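PDB 3FD9: uncharacterized protein from Pseudomonas aeruginosa UCBPP-PA14, which acts as an antiactivator of the type III secretion regulon, probably by disrupting self-association and DNA binding of the activator ExsA until ExsC relieves it. Local coordinates for residues V91-P96 with D101-P106; C51-Q56 with L62-E67. One frame throughout, in Å; residues are numbered along the deposited sequence.

Interaction 1 (V91-P96 with D101-P106)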
loop_
_atom_site.group_PDB
_atom_site.type_symbol
_atom_site.label_atom_id
_atom_site.label_comp_id
_atom_site.label_asym_id
_atom_site.label_seq_id
_atom_site.Cartn_x
_atom_site.Cartn_y
_atom_site.Cartn_z
ATOM N N VAL A 91 -19.167 15.396 5.766
ATOM C CA VAL A 91 -18.172 15.173 6.798
ATOM C C VAL A 91 -18.721 15.434 8.190
ATOM O O VAL A 91 -19.206 16.524 8.484
ATOM C CB VAL A 91 -16.944 16.068 6.590
ATOM C CG1 VAL A 91 -15.884 15.719 7.618
ATOM C CG2 VAL A 91 -16.399 15.912 5.182
ATOM N N ASN A 92 -18.629 14.433 9.057
ATOM C CA ASN A 92 -19.118 14.575 10.416
ATOM C C ASN A 92 -18.014 15.021 11.348
ATOM O O ASN A 92 -17.180 14.218 11.761
ATOM C CB ASN A 92 -19.717 13.267 10.916
ATOM C CG ASN A 92 -20.379 13.417 12.261
ATOM O OD1 ASN A 92 -20.495 14.524 12.787
ATOM N ND2 ASN A 92 -20.820 12.305 12.831
ATOM N N LEU A 93 -18.019 16.304 11.688
ATOM C CA LEU A 93 -16.982 16.872 12.539
ATOM C C LEU A 93 -17.074 16.371 13.973
ATOM O O LEU A 93 -16.253 16.729 14.812
ATOM C CB LEU A 93 -17.015 18.396 12.498
ATOM C CG LEU A 93 -16.653 18.996 11.146
ATOM C CD1 LEU A 93 -17.090 20.435 11.078
ATOM C CD2 LEU A 93 -15.168 18.877 10.903
ATOM N N ALA A 94 -18.065 15.537 14.255
ATOM C CA ALA A 94 -18.074 14.830 15.524
ATOM C C ALA A 94 -16.773 14.053 15.612
ATOM O O ALA A 94 -15.873 14.415 16.369
ATOM C CB ALA A 94 -19.263 13.894 15.608
ATOM N N VAL A 95 -16.673 12.998 14.809
ATOM C CA VAL A 95 -15.468 12.169 14.711
ATOM C C VAL A 95 -14.158 12.972 14.810
ATOM O O VAL A 95 -13.827 13.743 13.917
ATOM C CB VAL A 95 -15.457 11.409 13.365
ATOM C CG1 VAL A 95 -14.460 10.264 13.405
ATOM C CG2 VAL A 95 -16.857 10.919 13.008
ATOM N N PRO A 96 -13.403 12.791 15.893
ATOM C CA PRO A 96 -12.136 13.513 16.012
ATOM C C PRO A 96 -11.227 13.348 14.794
ATOM O O PRO A 96 -10.529 14.292 14.424
ATOM C CB PRO A 96 -11.492 12.867 17.237
ATOM C CG PRO A 96 -12.649 12.452 18.069
ATOM C CD PRO A 96 -13.714 12.019 17.105
ATOM N N ASP A 101 -8.602 15.848 9.998
ATOM C CA ASP A 101 -8.138 15.717 8.630
ATOM C C ASP A 101 -8.780 16.732 7.715
ATOM O O ASP A 101 -8.231 17.062 6.665
ATOM C CB ASP A 101 -8.435 14.320 8.110
ATOM C CG ASP A 101 -7.550 13.276 8.731
ATOM O OD1 ASP A 101 -6.337 13.550 8.901
ATOM O OD2 ASP A 101 -8.065 12.181 9.046
ATOM N N TRP A 102 -9.952 17.212 8.113
ATOM C CA TRP A 102 -10.721 18.115 7.282
ATOM C C TRP A 102 -10.636 19.557 7.753
ATOM O O TRP A 102 -10.898 20.475 6.993
ATOM C CB TRP A 102 -12.178 17.654 7.182
ATOM C CG TRP A 102 -12.439 16.822 5.949
ATOM C CD1 TRP A 102 -12.651 17.282 4.676
ATOM C CD2 TRP A 102 -12.500 15.393 5.869
ATOM N NE1 TRP A 102 -12.837 16.226 3.814
ATOM C CE2 TRP A 102 -12.748 15.059 4.521
ATOM C CE3 TRP A 102 -12.369 14.365 6.805
ATOM C CZ2 TRP A 102 -12.871 13.745 4.090
ATOM C CZ3 TRP A 102 -12.488 13.057 6.371
ATOM C CH2 TRP A 102 -12.738 12.759 5.027
ATOM N N VAL A 103 -10.260 19.766 9.003
ATOM C CA VAL A 103 -10.201 21.117 9.528
ATOM C C VAL A 103 -8.827 21.430 10.108
ATOM O O VAL A 103 -8.045 22.152 9.503
ATOM C CB VAL A 103 -11.283 21.358 10.601
ATOM C CG1 VAL A 103 -11.245 22.794 11.077
ATOM C CG2 VAL A 103 -12.644 21.039 10.050
ATOM N N LEU A 104 -8.531 20.877 11.276
ATOM C CA LEU A 104 -7.354 21.289 12.025
ATOM C C LEU A 104 -6.065 21.280 11.212
ATOM O O LEU A 104 -5.321 22.260 11.220
ATOM C CB LEU A 104 -7.196 20.452 13.287
ATOM C CG LEU A 104 -8.393 20.448 14.245
ATOM C CD1 LEU A 104 -8.023 19.688 15.515
ATOM C CD2 LEU A 104 -8.846 21.855 14.571
ATOM N N LEU A 105 -5.798 20.187 10.508
ATOM C CA LEU A 105 -4.567 20.085 9.729
ATOM C C LEU A 105 -4.511 21.034 8.521
ATOM O O LEU A 105 -3.513 21.728 8.319
ATOM C CB LEU A 105 -4.321 18.639 9.294
ATOM C CG LEU A 105 -3.899 17.679 10.395
ATOM C CD1 LEU A 105 -3.422 16.389 9.781
ATOM C CD2 LEU A 105 -2.802 18.279 11.270
ATOM N N PRO A 106 -5.573 21.061 7.702
ATOM C CA PRO A 106 -5.609 22.051 6.616
ATOM C C PRO A 106 -5.496 23.479 7.148
ATOM O O PRO A 106 -4.681 24.274 6.674
ATOM C CB PRO A 106 -6.991 21.843 6.003
ATOM C CG PRO A 106 -7.307 20.399 6.293
ATOM C CD PRO A 106 -6.724 20.145 7.658
#
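Val91 lays its two methyl groups against one side of the Trp102 indole. CG2 stands over the five-membered ring, 3.8 Å from its centroid and only 9° off the ring normal, a CH-pi contact, while CG1 reaches the seam of the two rings, 3.8 Å from Trp102 CD2. With CG1 anti to the backbone N (chi1 -175°), both branches of the valine face the indole together, which is why a beta-branched residue suits a flat aromatic partner here. A second, smaller pair lies beside the first: Leu93 CD2 meets Val103 CG2 at 3.4 Å, the two side chains crossing at about a right angle, with one methyl of each in contact. Four buried side chains thus carry the contact, and no hydrogen bond links the two segments.

The turn leading to the helix is shaped by Asn92, whose OD1 accepts from Ala94 N at 3.0 Å in an Asx turn, the donor lying well above the carbonyl plane; Asn92 ND2 hydrogen-bonds to the backbone O of Gln255. Strand 90-92 pairs in parallel with strand 251-253, and Phe252 of that strand packs on both Val91 and Leu93. Helix 96-115, entered through Val95 at its N-cap position, therefore folds back against the preceding strand and its following turn, while Leu104 faces helix 193-203 and Trp102 also packs on Arg31 of the second subunit.

Interaction 2 (C51-Q56 with L62-E67)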
loop_
_atom_site.group_PDB
_atom_site.type_symbol
_atom_site.label_atom_id
_atom_site.label_comp_id
_atom_site.label_asym_id
_atom_site.label_seq_id
_atom_site.Cartn_x
_atom_site.Cartn_y
_atom_site.Cartn_z
ATOM N N CYS A 51 -8.557 16.655 -10.949
ATOM C CA CYS A 51 -9.535 17.544 -10.334
ATOM C C CYS A 51 -9.167 17.924 -8.899
ATOM O O CYS A 51 -8.463 17.192 -8.212
ATOM C CB CYS A 51 -10.943 16.945 -10.419
ATOM S SG CYS A 51 -11.355 15.737 -9.160
ATOM N N GLU A 52 -9.648 19.078 -8.454
ATOM C CA GLU A 52 -9.276 19.623 -7.146
ATOM C C GLU A 52 -9.655 18.725 -5.980
ATOM O O GLU A 52 -8.874 18.553 -5.051
ATOM C CB GLU A 52 -9.901 21.004 -6.946
ATOM C CG GLU A 52 -9.157 22.123 -7.645
ATOM C CD GLU A 52 -7.861 22.480 -6.939
ATOM O OE1 GLU A 52 -7.365 21.650 -6.136
ATOM O OE2 GLU A 52 -7.343 23.594 -7.185
ATOM N N TRP A 53 -10.869 18.178 -6.030
ATOM C CA TRP A 53 -11.393 17.305 -4.978
ATOM C C TRP A 53 -10.468 16.131 -4.749
ATOM O O TRP A 53 -10.003 15.910 -3.641
ATOM C CB TRP A 53 -12.789 16.800 -5.342
ATOM C CG TRP A 53 -13.361 15.811 -4.376
ATOM C CD1 TRP A 53 -13.870 16.077 -3.138
ATOM C CD2 TRP A 53 -13.513 14.397 -4.573
ATOM N NE1 TRP A 53 -14.317 14.919 -2.547
ATOM C CE2 TRP A 53 -14.106 13.871 -3.406
ATOM C CE3 TRP A 53 -13.188 13.520 -5.618
ATOM C CZ2 TRP A 53 -14.387 12.518 -3.251
ATOM C CZ3 TRP A 53 -13.468 12.173 -5.466
ATOM C CH2 TRP A 53 -14.063 11.684 -4.286
ATOM N N LEU A 54 -10.191 15.384 -5.805
ATOM C CA LEU A 54 -9.355 14.203 -5.670
ATOM C C LEU A 54 -7.929 14.598 -5.287
ATOM O O LEU A 54 -7.236 13.857 -4.599
ATOM C CB LEU A 54 -9.379 13.369 -6.952
ATOM C CG LEU A 54 -8.735 11.983 -6.848
ATOM C CD1 LEU A 54 -9.278 11.211 -5.648
ATOM C CD2 LEU A 54 -8.933 11.184 -8.128
ATOM N N GLN A 55 -7.495 15.773 -5.729
ATOM C CA GLN A 55 -6.165 16.268 -5.387
ATOM C C GLN A 55 -6.059 16.584 -3.894
ATOM O O GLN A 55 -5.012 16.397 -3.277
ATOM C CB GLN A 55 -5.839 17.521 -6.201
ATOM C CG GLN A 55 -5.652 17.278 -7.684
ATOM C CD GLN A 55 -4.344 16.595 -7.992
ATOM O OE1 GLN A 55 -3.439 16.542 -7.151
ATOM N NE2 GLN A 55 -4.232 16.060 -9.204
ATOM N N GLN A 56 -7.155 17.082 -3.336
ATOM C CA GLN A 56 -7.248 17.412 -1.925
ATOM C C GLN A 56 -7.165 16.135 -1.103
ATOM O O GLN A 56 -6.422 16.059 -0.125
ATOM C CB GLN A 56 -8.571 18.141 -1.664
ATOM C CG GLN A 56 -8.907 18.451 -0.205
ATOM C CD GLN A 56 -10.096 19.413 -0.074
ATOM O OE1 GLN A 56 -9.996 20.598 -0.414
ATOM N NE2 GLN A 56 -11.223 18.902 0.418
ATOM N N LEU A 62 -6.514 10.847 2.224
ATOM C CA LEU A 62 -7.873 10.387 2.498
ATOM C C LEU A 62 -8.407 9.362 1.485
ATOM O O LEU A 62 -9.076 9.709 0.515
ATOM C CB LEU A 62 -8.824 11.580 2.626
ATOM C CG LEU A 62 -8.473 12.556 3.756
ATOM C CD1 LEU A 62 -9.402 13.752 3.759
ATOM C CD2 LEU A 62 -8.519 11.857 5.100
ATOM N N ALA A 63 -8.124 8.093 1.753
ATOM C CA ALA A 63 -8.494 6.988 0.879
ATOM C C ALA A 63 -9.975 6.964 0.516
ATOM O O ALA A 63 -10.821 7.242 1.352
ATOM C CB ALA A 63 -8.103 5.676 1.542
ATOM N N LEU A 64 -10.284 6.596 -0.723
ATOM C CA LEU A 64 -11.673 6.505 -1.164
ATOM C C LEU A 64 -12.380 5.285 -0.578
ATOM O O LEU A 64 -11.759 4.245 -0.356
ATOM C CB LEU A 64 -11.751 6.438 -2.691
ATOM C CG LEU A 64 -10.950 7.468 -3.489
ATOM C CD1 LEU A 64 -11.319 7.364 -4.947
ATOM C CD2 LEU A 64 -11.220 8.866 -2.977
ATOM N N GLY A 65 -13.686 5.414 -0.358
ATOM C CA GLY A 65 -14.500 4.297 0.090
ATOM C C GLY A 65 -15.599 4.017 -0.912
ATOM O O GLY A 65 -15.578 4.557 -2.010
ATOM N N ARG A 66 -16.562 3.180 -0.543
ATOM C CA ARG A 66 -17.629 2.824 -1.468
ATOM C C ARG A 66 -18.335 4.052 -2.025
ATOM O O ARG A 66 -18.589 4.140 -3.224
ATOM C CB ARG A 66 -18.658 1.920 -0.792
ATOM C CG ARG A 66 -18.230 0.479 -0.596
ATOM C CD ARG A 66 -19.428 -0.352 -0.154
ATOM N NE ARG A 66 -20.318 0.420 0.717
ATOM C CZ ARG A 66 -21.625 0.198 0.851
ATOM N NH1 ARG A 66 -22.208 -0.779 0.165
ATOM N NH2 ARG A 66 -22.351 0.958 1.665
ATOM N N GLU A 67 -18.656 4.996 -1.144
ATOM C CA GLU A 67 -19.450 6.157 -1.523
ATOM C C GLU A 67 -18.669 7.105 -2.425
ATOM O O GLU A 67 -19.198 7.609 -3.415
ATOM C CB GLU A 67 -19.960 6.887 -0.281
ATOM C CG GLU A 67 -20.918 8.038 -0.572
ATOM C CD GLU A 67 -22.131 7.616 -1.389
ATOM O OE1 GLU A 67 -22.374 6.400 -1.516
ATOM O OE2 GLU A 67 -22.840 8.506 -1.905
#
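The Trp53 indole meets Leu64 obliquely, its outer carbon CH2 lying 4.2 Å from Leu64 CD2. The Trp53 side chain also packs on Leu87 and, from helix 66-76, on Ile72 and Glu68, while the polar NE1 donates to Asp89 OD2. Tryptophan suits this place because its long indole can reach hydrophobic neighbours with its carbon end and still give its one side-chain N-H a carboxylate partner.

Leu64 CD2 also touches Leu54, whose CD1 lies 4.1 Å away, so one methyl meets both Trp53 and Leu54. The two leucines cross at about a right angle. In Leu54, CG is anti to the backbone N (chi1 -170°), which carries the branched end toward Leu64; Tyr22 of helix 19-24 packs on the same leucine. Contact between the segments is purely apolar, at ordinary van der Waals distances.

Polar groups secure the backbones instead. Cys51 SG accepts from Leu54 N at 3.6 Å, capping helix 52-60, and Leu64 O takes a bond from Gln32 NE2. Gly65 holds the N-cap position of helix 66-76, its N bonded to Glu68 OE1. Helices 52-60 and 66-76 are thus two consecutive helices joined by a short extended link within the N-terminal domain of ExsD, in which Leu64 of the link packs on Trp53 and Leu54 of the first helix and on Ile72 of the second.

In the fold
Both interactions are buried and apolar, with no hydrogen bond between their segments, yet they join different elements. Interaction 1 seats helix 96-115 on strand 90-92 and the turn after it, whereas interaction 2 ties helix 52-60 to the link before helix 66-76. The former sets both methyls of a valine against one face of an indole; the latter relies on an oblique indole and one shared leucine methyl, and buries less surface. Their centres lie about 15 Å apart, and they meet directly where Leu62 CD1 packs 3.5 Å from Trp102 CZ2. Arg31 of the second subunit approaches this junction too, packing on Leu62 and Trp102 and forming a salt bridge with Asp101, so the seam between the two contacts adjoins the subunit interface.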